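Local coordinates for protein MaoC-like dehydratase (Phytophthora Capsici, PDB 3KH8) that probably catalyses the hydration or dehydration of enoyl thioesters, as a two-domain hot dog-fold lyase of the MaoC and MFE-2 hydratase 2 family, at residues A[51-62]-A[87-98]; A[142-150]-A[161-169]. One frame throughout, in Å; residues are numbered along the deposited sequence.

Contact 1. Residues A[51-62]-A[87-98]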
loop_
_atom_site.group_PDB
_atom_site.type_symbol
_atom_site.label_atom_id
_atom_site.label_comp_id
_atom_site.label_asym_id
_atom_site.label_seq_id
_atom_site.Cartn_x
_atom_site.Cartn_y
_atom_site.Cartn_z
ATOM N N THR A 51 17.667 14.733 5.711
ATOM C CA THR A 51 16.614 15.195 4.826
ATOM C C THR A 51 15.570 14.099 4.661
ATOM O O THR A 51 15.904 12.919 4.566
ATOM C CB THR A 51 17.190 15.604 3.453
ATOM O OG1 THR A 51 18.258 16.535 3.658
ATOM C CG2 THR A 51 16.133 16.262 2.590
ATOM N N ALA A 52 14.304 14.503 4.649
ATOM C CA ALA A 52 13.203 13.578 4.410
ATOM C C ALA A 52 12.338 14.094 3.270
ATOM O O ALA A 52 12.053 15.293 3.180
ATOM C CB ALA A 52 12.375 13.383 5.672
ATOM N N THR A 53 11.931 13.178 2.400
ATOM C CA THR A 53 11.131 13.514 1.231
ATOM C C THR A 53 9.992 12.512 1.097
ATOM O O THR A 53 10.188 11.310 1.278
ATOM C CB THR A 53 12.011 13.529 -0.047
ATOM O OG1 THR A 53 13.005 14.555 0.079
ATOM C CG2 THR A 53 11.182 13.795 -1.303
ATOM N N TYR A 54 8.802 13.026 0.809
ATOM C CA TYR A 54 7.623 12.205 0.554
ATOM C C TYR A 54 6.928 12.759 -0.684
ATOM O O TYR A 54 6.994 13.963 -0.950
ATOM C CB TYR A 54 6.658 12.251 1.754
ATOM C CG TYR A 54 6.051 13.622 1.980
ATOM C CD1 TYR A 54 4.793 13.950 1.464
ATOM C CD2 TYR A 54 6.748 14.603 2.685
ATOM C CE1 TYR A 54 4.248 15.211 1.653
ATOM C CE2 TYR A 54 6.210 15.865 2.879
ATOM C CZ TYR A 54 4.967 16.165 2.359
ATOM O OH TYR A 54 4.443 17.423 2.551
ATOM N N ASN A 55 6.270 11.886 -1.443
ATOM C CA ASN A 55 5.375 12.343 -2.505
ATOM C C ASN A 55 3.916 12.013 -2.183
ATOM O O ASN A 55 3.633 11.414 -1.142
ATOM C CB ASN A 55 5.818 11.847 -3.901
ATOM C CG ASN A 55 5.833 10.324 -4.038
ATOM O OD1 ASN A 55 5.046 9.610 -3.419
ATOM N ND2 ASN A 55 6.732 9.827 -4.885
ATOM N N GLN A 56 2.996 12.429 -3.055
ATOM C CA GLN A 56 1.572 12.148 -2.871
ATOM C C GLN A 56 1.291 10.664 -2.694
ATOM O O GLN A 56 0.503 10.273 -1.832
ATOM C CB GLN A 56 0.761 12.648 -4.060
ATOM C CG GLN A 56 0.426 14.103 -4.014
ATOM C CD GLN A 56 -0.810 14.424 -4.815
ATOM O OE1 GLN A 56 -1.054 13.827 -5.868
ATOM N NE2 GLN A 56 -1.606 15.361 -4.318
ATOM N N ARG A 57 1.925 9.845 -3.527
ATOM C CA ARG A 57 1.737 8.398 -3.481
ATOM C C ARG A 57 2.112 7.820 -2.108
ATOM O O ARG A 57 1.426 6.931 -1.609
ATOM C CB ARG A 57 2.525 7.728 -4.608
ATOM C CG ARG A 57 2.377 6.219 -4.703
ATOM C CD ARG A 57 3.066 5.723 -5.954
ATOM N NE ARG A 57 3.037 4.272 -6.090
ATOM C CZ ARG A 57 4.118 3.499 -6.049
ATOM N NH1 ARG A 57 5.320 4.043 -5.875
ATOM N NH2 ARG A 57 4.007 2.185 -6.194
ATOM N N ASP A 58 3.182 8.337 -1.498
ATOM C CA ASP A 58 3.559 7.933 -0.137
ATOM C C ASP A 58 2.440 8.216 0.869
ATOM O O ASP A 58 2.218 7.428 1.785
ATOM C CB ASP A 58 4.850 8.629 0.321
ATOM C CG ASP A 58 6.051 8.274 -0.545
ATOM O OD1 ASP A 58 6.236 7.081 -0.877
ATOM O OD2 ASP A 58 6.821 9.202 -0.884
ATOM N N LEU A 59 1.756 9.347 0.698
ATOM C CA LEU A 59 0.641 9.721 1.571
ATOM C C LEU A 59 -0.531 8.747 1.444
ATOM O O LEU A 59 -1.115 8.333 2.453
ATOM C CB LEU A 59 0.174 11.155 1.283
ATOM C CG LEU A 59 1.163 12.314 1.482
ATOM C CD1 LEU A 59 0.502 13.647 1.131
ATOM C CD2 LEU A 59 1.708 12.356 2.897
ATOM N N LEU A 60 -0.859 8.381 0.205
ATOM C CA LEU A 60 -1.896 7.384 -0.071
ATOM C C LEU A 60 -1.535 6.015 0.501
ATOM O O LEU A 60 -2.381 5.349 1.099
ATOM C CB LEU A 60 -2.166 7.281 -1.581
ATOM C CG LEU A 60 -2.605 8.559 -2.318
ATOM C CD1 LEU A 60 -2.768 8.320 -3.817
ATOM C CD2 LEU A 60 -3.899 9.107 -1.744
ATOM N N MET A 61 -0.278 5.608 0.320
ATOM C CA MET A 61 0.213 4.321 0.821
ATOM C C MET A 61 0.142 4.237 2.344
ATOM O O MET A 61 -0.163 3.179 2.903
ATOM C CB MET A 61 1.653 4.080 0.358
ATOM C CG MET A 61 1.810 3.920 -1.161
ATOM S SD MET A 61 3.531 3.688 -1.673
ATOM C CE MET A 61 4.034 2.381 -0.555
ATOM N N TYR A 62 0.440 5.352 3.005
ATOM C CA TYR A 62 0.316 5.452 4.457
ATOM C C TYR A 62 -1.141 5.362 4.911
ATOM O O TYR A 62 -1.458 4.618 5.841
ATOM C CB TYR A 62 0.953 6.748 4.977
ATOM C CG TYR A 62 0.774 6.933 6.473
ATOM C CD1 TYR A 62 1.484 6.142 7.381
ATOM C CD2 TYR A 62 -0.121 7.879 6.979
ATOM C CE1 TYR A 62 1.319 6.296 8.761
ATOM C CE2 TYR A 62 -0.297 8.041 8.366
ATOM C CZ TYR A 62 0.428 7.243 9.243
ATOM O OH TYR A 62 0.271 7.384 10.607
ATOM N N TYR A 87 1.312 11.158 9.778
ATOM C CA TYR A 87 2.332 10.695 8.823
ATOM C C TYR A 87 3.801 11.040 9.158
ATOM O O TYR A 87 4.678 10.203 8.940
ATOM C CB TYR A 87 1.986 11.071 7.365
ATOM C CG TYR A 87 3.047 10.613 6.383
ATOM C CD1 TYR A 87 3.246 9.259 6.129
ATOM C CD2 TYR A 87 3.870 11.532 5.734
ATOM C CE1 TYR A 87 4.236 8.825 5.238
ATOM C CE2 TYR A 87 4.862 11.111 4.845
ATOM C CZ TYR A 87 5.034 9.760 4.603
ATOM O OH TYR A 87 6.007 9.337 3.733
ATOM N N PRO A 88 4.083 12.249 9.698
ATOM C CA PRO A 88 5.483 12.562 10.036
ATOM C C PRO A 88 6.257 11.497 10.838
ATOM O O PRO A 88 7.476 11.423 10.702
ATOM C CB PRO A 88 5.359 13.864 10.827
ATOM C CG PRO A 88 4.204 14.539 10.202
ATOM C CD PRO A 88 3.224 13.438 9.868
ATOM N N VAL A 89 5.573 10.665 11.631
ATOM C CA VAL A 89 6.247 9.582 12.372
ATOM C C VAL A 89 6.998 8.597 11.472
ATOM O O VAL A 89 7.913 7.911 11.927
ATOM C CB VAL A 89 5.292 8.770 13.310
ATOM C CG1 VAL A 89 4.599 9.690 14.290
ATOM C CG2 VAL A 89 4.275 7.933 12.516
ATOM N N CYS A 90 6.593 8.523 10.204
ATOM C CA CYS A 90 7.225 7.621 9.245
ATOM C C CYS A 90 8.512 8.184 8.657
ATOM O O CYS A 90 9.362 7.427 8.202
ATOM C CB CYS A 90 6.250 7.282 8.111
ATOM S SG CYS A 90 4.880 6.265 8.656
ATOM N N LEU A 91 8.646 9.507 8.670
ATOM C CA LEU A 91 9.755 10.182 7.975
ATOM C C LEU A 91 11.170 9.838 8.477
ATOM O O LEU A 91 12.093 9.736 7.661
ATOM C CB LEU A 91 9.527 11.699 7.904
ATOM C CG LEU A 91 8.327 12.172 7.073
ATOM C CD1 LEU A 91 8.041 13.646 7.319
ATOM C CD2 LEU A 91 8.519 11.897 5.572
ATOM N N PRO A 92 11.348 9.642 9.804
ATOM C CA PRO A 92 12.654 9.171 10.283
ATOM C C PRO A 92 13.033 7.772 9.791
ATOM O O PRO A 92 14.218 7.450 9.731
ATOM C CB PRO A 92 12.488 9.166 11.808
ATOM C CG PRO A 92 11.421 10.152 12.070
ATOM C CD PRO A 92 10.463 9.991 10.933
ATOM N N PHE A 93 12.043 6.947 9.452
ATOM C CA PHE A 93 12.309 5.642 8.846
ATOM C C PHE A 93 12.634 5.806 7.356
ATOM O O PHE A 93 13.590 5.220 6.838
ATOM C CB PHE A 93 11.097 4.714 8.982
ATOM C CG PHE A 93 10.753 4.345 10.400
ATOM C CD1 PHE A 93 11.275 3.191 10.977
ATOM C CD2 PHE A 93 9.882 5.135 11.149
ATOM C CE1 PHE A 93 10.949 2.836 12.288
ATOM C CE2 PHE A 93 9.551 4.790 12.466
ATOM C CZ PHE A 93 10.087 3.640 13.033
ATOM N N LYS A 94 11.817 6.608 6.684
ATOM C CA LYS A 94 11.834 6.729 5.227
ATOM C C LYS A 94 13.030 7.521 4.692
ATOM O O LYS A 94 13.608 7.165 3.656
ATOM C CB LYS A 94 10.530 7.379 4.756
ATOM C CG LYS A 94 10.266 7.247 3.268
ATOM C CD LYS A 94 9.175 8.195 2.829
ATOM C CE LYS A 94 8.893 8.037 1.353
ATOM N NZ LYS A 94 9.899 8.749 0.517
ATOM N N GLY A 95 13.394 8.589 5.400
ATOM C CA GLY A 95 14.362 9.557 4.890
ATOM C C GLY A 95 13.932 10.024 3.508
ATOM O O GLY A 95 12.798 10.464 3.318
ATOM N N GLN A 96 14.833 9.903 2.538
ATOM C CA GLN A 96 14.543 10.292 1.155
ATOM C C GLN A 96 14.366 9.084 0.227
ATOM O O GLN A 96 14.306 9.235 -0.997
ATOM C CB GLN A 96 15.642 11.209 0.610
ATOM C CG GLN A 96 15.577 12.645 1.116
ATOM C CD GLN A 96 16.458 13.581 0.305
ATOM O OE1 GLN A 96 17.685 13.473 0.326
ATOM N NE2 GLN A 96 15.831 14.509 -0.415
ATOM N N SER A 97 14.277 7.889 0.806
ATOM C CA SER A 97 14.122 6.679 0.003
ATOM C C SER A 97 12.712 6.499 -0.547
ATOM O O SER A 97 11.723 6.803 0.123
ATOM C CB SER A 97 14.533 5.438 0.789
ATOM O OG SER A 97 14.348 4.278 -0.008
ATOM N N GLN A 98 12.637 5.998 -1.778
ATOM C CA GLN A 98 11.369 5.612 -2.381
ATOM C C GLN A 98 11.273 4.087 -2.478
ATOM O O GLN A 98 10.295 3.551 -3.004
ATOM C CB GLN A 98 11.213 6.256 -3.766
ATOM C CG GLN A 98 10.988 7.779 -3.750
ATOM C CD GLN A 98 9.694 8.209 -3.038
ATOM O OE1 GLN A 98 8.644 7.576 -3.174
ATOM N NE2 GLN A 98 9.771 9.302 -2.292
#
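This is a buried contact in which strand 48-54 and helix 56-65 pack against the short helix 91-94 and its flanking turns. Tyr87 is the wedge. Its edge, led by CD1, points at the face of Tyr62, with CD1 3.4 Å from Tyr62 CG and the planes 63° apart; the other end of that ring makes an offset edge-to-face pair with Tyr54. Leu59 CD2 lies over one Tyr87 face, 4.1 Å from the ring centroid. Cys90 SG meets the Tyr62 ring obliquely, 3.6 Å from CE1.

The polar half is gripped by Lys94. Its NZ bonds Thr53 O at 2.7 Å and Ser97 O, and forms a long salt bridge with Asp58 OD2 at 3.4 Å; the bend at chi4 (-80°) turns the ammonium toward these three oxygens. Asp58 OD1 pairs with Arg57 of the second subunit. Thr53 N reaches Gly95 O at 3.0 Å, and Gln96 NE2 reaches Thr53 OG1 at 2.9 Å, in the amide plane; that hydroxyl also hydrogen-bonds Thr142 OG1. Asp58 N to Asn55 OD1 and Asn55 N to Asp58 OD2 make a capping box. The Tyr54-Tyr62-Tyr87 aromatic cluster lies beside the subunit interface, consistent with the N-terminal hot dog domain of hydratase 2 enzymes.

Contact 2. Residues A[142-150]-A[161-169]; sequences TLTGKTKVI and METQTQFED
Gly145 CA and Leu143 CB meet the Phe167 ring obliquely from the partner strand, while Thr165 CG2, from the ring's own strand, lies over one face, offset toward the rim. Gly145 CA comes to 3.6 Å from Phe167 CD1, and the glycine, having no side chain, lets the ring come close to the neighbouring backbone. Leu143 CB is 4.1 Å from the same CD1, the two side chains crossing at about a right angle. The ring also touches Leu91 and Pro92 of helix 91-94.

Thr147, Val149, Thr163 and Thr165 share that side of the sheet. Thr147 OG1 stands 3.4 Å from Thr163 CG2 and gives a weak bond to Gln164 O; farther along, Val149 CG1 packs on Met161 CG at 3.8 Å.

The other side, with Thr144, Lys146, Lys148, Gln164, Gln166 and Glu168, is more polar. Lys146 crosses Glu168 obliquely, and its CE is 3.3 Å from Glu168 OE2; NZ stays 4.0 Å from that oxygen, too far for a salt bridge, though the opposite charges probably attract; Glu47 gives NZ a further weak, long ion pair. Ile150 lays CD1 across Gln164, 3.6 Å from OE1. A water donates to Lys146 O and, weakly, to Gln166 OE1.

Between the two sides the backbones are laced by paired bonds at Thr144-Glu168, Lys146-Gln166 and Lys148-Gln164, with Gln166 N to Lys146 O 2.8 Å and nearly straight at 170°. Ile150 N to Glu162 O adds one more. The strands run at 153°, so they twist as they pair. This is an antiparallel beta hairpin, regular from Thr144 to Val149, whose pairing shifts at Ile150, where Glu162 also bonds the backbone of Ser151, consistent with a beta bulge; it is part of the curved sheet of the N-terminal hot dog domain, whose Phe167 side faces a helix.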
loop_
_atom_site.group_PDB
_atom_site.type_symbol
_atom_site.label_atom_id
_atom_site.label_comp_id
_atom_site.label_asym_id
_atom_site.label_seq_id
_atom_site.Cartn_x
_atom_site.Cartn_y
_atom_site.Cartn_z
ATOM N N THR A 142 9.762 18.255 0.885
ATOM C CA THR A 142 11.081 17.902 1.369
ATOM C C THR A 142 11.315 18.670 2.665
ATOM O O THR A 142 11.083 19.876 2.731
ATOM C CB THR A 142 12.170 18.235 0.319
ATOM O OG1 THR A 142 12.026 17.357 -0.804
ATOM C CG2 THR A 142 13.566 18.060 0.898
ATOM N N LEU A 143 11.762 17.955 3.691
ATOM C CA LEU A 143 11.926 18.529 5.020
ATOM C C LEU A 143 13.315 18.266 5.563
ATOM O O LEU A 143 13.943 17.261 5.224
ATOM C CB LEU A 143 10.890 17.941 5.986
ATOM C CG LEU A 143 9.401 18.074 5.652
ATOM C CD1 LEU A 143 8.595 17.157 6.546
ATOM C CD2 LEU A 143 8.918 19.517 5.788
ATOM N N THR A 144 13.791 19.182 6.402
ATOM C CA THR A 144 15.000 18.966 7.178
ATOM C C THR A 144 14.619 18.352 8.524
ATOM O O THR A 144 13.783 18.895 9.249
ATOM C CB THR A 144 15.776 20.288 7.401
ATOM O OG1 THR A 144 16.227 20.792 6.141
ATOM C CG2 THR A 144 16.985 20.067 8.302
ATOM N N GLY A 145 15.225 17.212 8.839
ATOM C CA GLY A 145 15.044 16.572 10.135
ATOM C C GLY A 145 16.239 16.800 11.040
ATOM O O GLY A 145 17.386 16.632 10.618
ATOM N N LYS A 146 15.964 17.192 12.282
ATOM C CA LYS A 146 17.001 17.364 13.297
ATOM C C LYS A 146 16.686 16.478 14.493
ATOM O O LYS A 146 15.664 16.663 15.161
ATOM C CB LYS A 146 17.110 18.828 13.735
ATOM C CG LYS A 146 17.565 19.782 12.645
ATOM C CD LYS A 146 17.857 21.161 13.212
ATOM C CE LYS A 146 18.121 22.189 12.111
ATOM N NZ LYS A 146 19.266 21.826 11.225
ATOM N N THR A 147 17.558 15.510 14.753
ATOM C CA THR A 147 17.319 14.544 15.821
ATOM C C THR A 147 18.356 14.616 16.941
ATOM O O THR A 147 19.551 14.790 16.691
ATOM C CB THR A 147 17.149 13.097 15.281
ATOM O OG1 THR A 147 17.246 12.155 16.359
ATOM C CG2 THR A 147 18.190 12.769 14.240
ATOM N N LYS A 148 17.870 14.488 18.175
ATOM C CA LYS A 148 18.699 14.604 19.366
ATOM C C LYS A 148 18.100 13.818 20.529
ATOM O O LYS A 148 16.885 13.852 20.750
ATOM C CB LYS A 148 18.837 16.074 19.765
ATOM C CG LYS A 148 20.054 16.370 20.618
ATOM C CD LYS A 148 19.874 17.650 21.415
ATOM C CE LYS A 148 21.221 18.223 21.862
ATOM N NZ LYS A 148 22.107 17.207 22.499
ATOM N N VAL A 149 18.957 13.115 21.267
ATOM C CA VAL A 149 18.547 12.458 22.511
ATOM C C VAL A 149 18.380 13.535 23.586
ATOM O O VAL A 149 19.327 14.267 23.885
ATOM C CB VAL A 149 19.565 11.383 22.961
ATOM C CG1 VAL A 149 19.163 10.785 24.311
ATOM C CG2 VAL A 149 19.688 10.286 21.911
ATOM N N ILE A 150 17.175 13.633 24.148
ATOM C CA ILE A 150 16.839 14.708 25.096
ATOM C C ILE A 150 16.627 14.234 26.540
ATOM O O ILE A 150 16.577 15.050 27.463
ATOM C CB ILE A 150 15.616 15.549 24.627
ATOM C CG1 ILE A 150 14.367 14.666 24.473
ATOM C CG2 ILE A 150 15.949 16.300 23.336
ATOM C CD1 ILE A 150 13.067 15.439 24.328
ATOM N N MET A 161 14.915 6.206 27.277
ATOM C CA MET A 161 15.624 7.126 26.394
ATOM C C MET A 161 14.628 7.841 25.483
ATOM O O MET A 161 13.875 7.199 24.748
ATOM C CB MET A 161 16.675 6.386 25.559
ATOM C CG MET A 161 17.579 7.312 24.751
ATOM S SD MET A 161 18.905 6.466 23.865
ATOM C CE MET A 161 18.014 5.714 22.504
ATOM N N GLU A 162 14.628 9.168 25.540
ATOM C CA GLU A 162 13.761 9.970 24.683
ATOM C C GLU A 162 14.559 10.607 23.553
ATOM O O GLU A 162 15.537 11.312 23.801
ATOM C CB GLU A 162 13.030 11.047 25.484
ATOM C CG GLU A 162 12.004 10.515 26.479
ATOM C CD GLU A 162 11.129 11.615 27.056
ATOM O OE1 GLU A 162 11.671 12.666 27.462
ATOM O OE2 GLU A 162 9.896 11.428 27.106
ATOM N N THR A 163 14.134 10.340 22.319
ATOM C CA THR A 163 14.762 10.903 21.122
ATOM C C THR A 163 13.792 11.853 20.423
ATOM O O THR A 163 12.702 11.452 19.995
ATOM C CB THR A 163 15.230 9.797 20.140
ATOM O OG1 THR A 163 16.186 8.952 20.792
ATOM C CG2 THR A 163 15.867 10.399 18.887
ATOM N N GLN A 164 14.203 13.114 20.322
ATOM C CA GLN A 164 13.405 14.152 19.703
ATOM C C GLN A 164 13.783 14.326 18.236
ATOM O O GLN A 164 14.957 14.277 17.878
ATOM C CB GLN A 164 13.594 15.470 20.453
ATOM C CG GLN A 164 12.834 16.655 19.879
ATOM C CD GLN A 164 13.054 17.922 20.685
ATOM O OE1 GLN A 164 12.733 17.979 21.868
ATOM N NE2 GLN A 164 13.608 18.947 20.042
ATOM N N THR A 165 12.770 14.526 17.400
ATOM C CA THR A 165 12.974 14.850 15.993
ATOM C C THR A 165 12.167 16.092 15.650
ATOM O O THR A 165 10.957 16.137 15.871
ATOM C CB THR A 165 12.570 13.680 15.068
ATOM O OG1 THR A 165 13.352 12.528 15.393
ATOM C CG2 THR A 165 12.802 14.040 13.600
ATOM N N GLN A 166 12.851 17.101 15.126
ATOM C CA GLN A 166 12.192 18.305 14.647
ATOM C C GLN A 166 12.261 18.363 13.124
ATOM O O GLN A 166 13.343 18.276 12.541
ATOM C CB GLN A 166 12.836 19.550 15.264
ATOM C CG GLN A 166 12.509 19.756 16.738
ATOM C CD GLN A 166 13.249 20.935 17.342
ATOM O OE1 GLN A 166 14.445 20.855 17.628
ATOM N NE2 GLN A 166 12.538 22.039 17.540
ATOM N N PHE A 167 11.097 18.483 12.487
ATOM C CA PHE A 167 11.026 18.671 11.040
ATOM C C PHE A 167 10.672 20.104 10.692
ATOM O O PHE A 167 9.804 20.717 11.320
ATOM C CB PHE A 167 10.026 17.711 10.390
ATOM C CG PHE A 167 10.507 16.294 10.317
ATOM C CD1 PHE A 167 11.579 15.949 9.492
ATOM C CD2 PHE A 167 9.891 15.301 11.073
ATOM C CE1 PHE A 167 12.030 14.640 9.425
ATOM C CE2 PHE A 167 10.333 13.986 11.008
ATOM C CZ PHE A 167 11.406 13.655 10.184
ATOM N N GLU A 168 11.358 20.623 9.680
ATOM C CA GLU A 168 11.179 21.992 9.218
ATOM C C GLU A 168 11.439 22.094 7.715
ATOM O O GLU A 168 12.132 21.256 7.138
ATOM C CB GLU A 168 12.126 22.932 9.977
ATOM C CG GLU A 168 13.592 22.485 9.957
ATOM C CD GLU A 168 14.520 23.405 10.730
ATOM O OE1 GLU A 168 14.081 24.031 11.720
ATOM O OE2 GLU A 168 15.702 23.490 10.351
ATOM N N ASP A 169 10.861 23.113 7.086
ATOM C CA ASP A 169 11.273 23.511 5.739
ATOM C C ASP A 169 11.772 24.955 5.765
ATOM O O ASP A 169 12.033 25.499 6.842
ATOM C CB ASP A 169 10.149 23.301 4.711
ATOM C CG ASP A 169 8.860 24.026 5.068
ATOM O OD1 ASP A 169 8.879 24.962 5.899
ATOM O OD2 ASP A 169 7.811 23.653 4.500
HETATM O O HOH W 1 15.835 17.755 17.634
#

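How the contacts relate
From the N terminus the chain runs along strand 48-54 into helix 56-65, and contact 1 closes the following excursion by bringing 87-98 back beside them. Contact 2 opens only later, where strand 141-154 turns into strand 158-169 and closes a short hairpin loop, so the two are in series, neither nested nor crossed. They are nevertheless joined in space: strand 48-54 is the sheet neighbour of 141-154, with Ala52 O probably hydrogen-bonded to Leu143 N at 2.7 Å. Thr51 CG2 also meets Thr142 CG2 at 3.6 Å. Together they tie the largely irregular excursion to the sheet of the N-terminal domain.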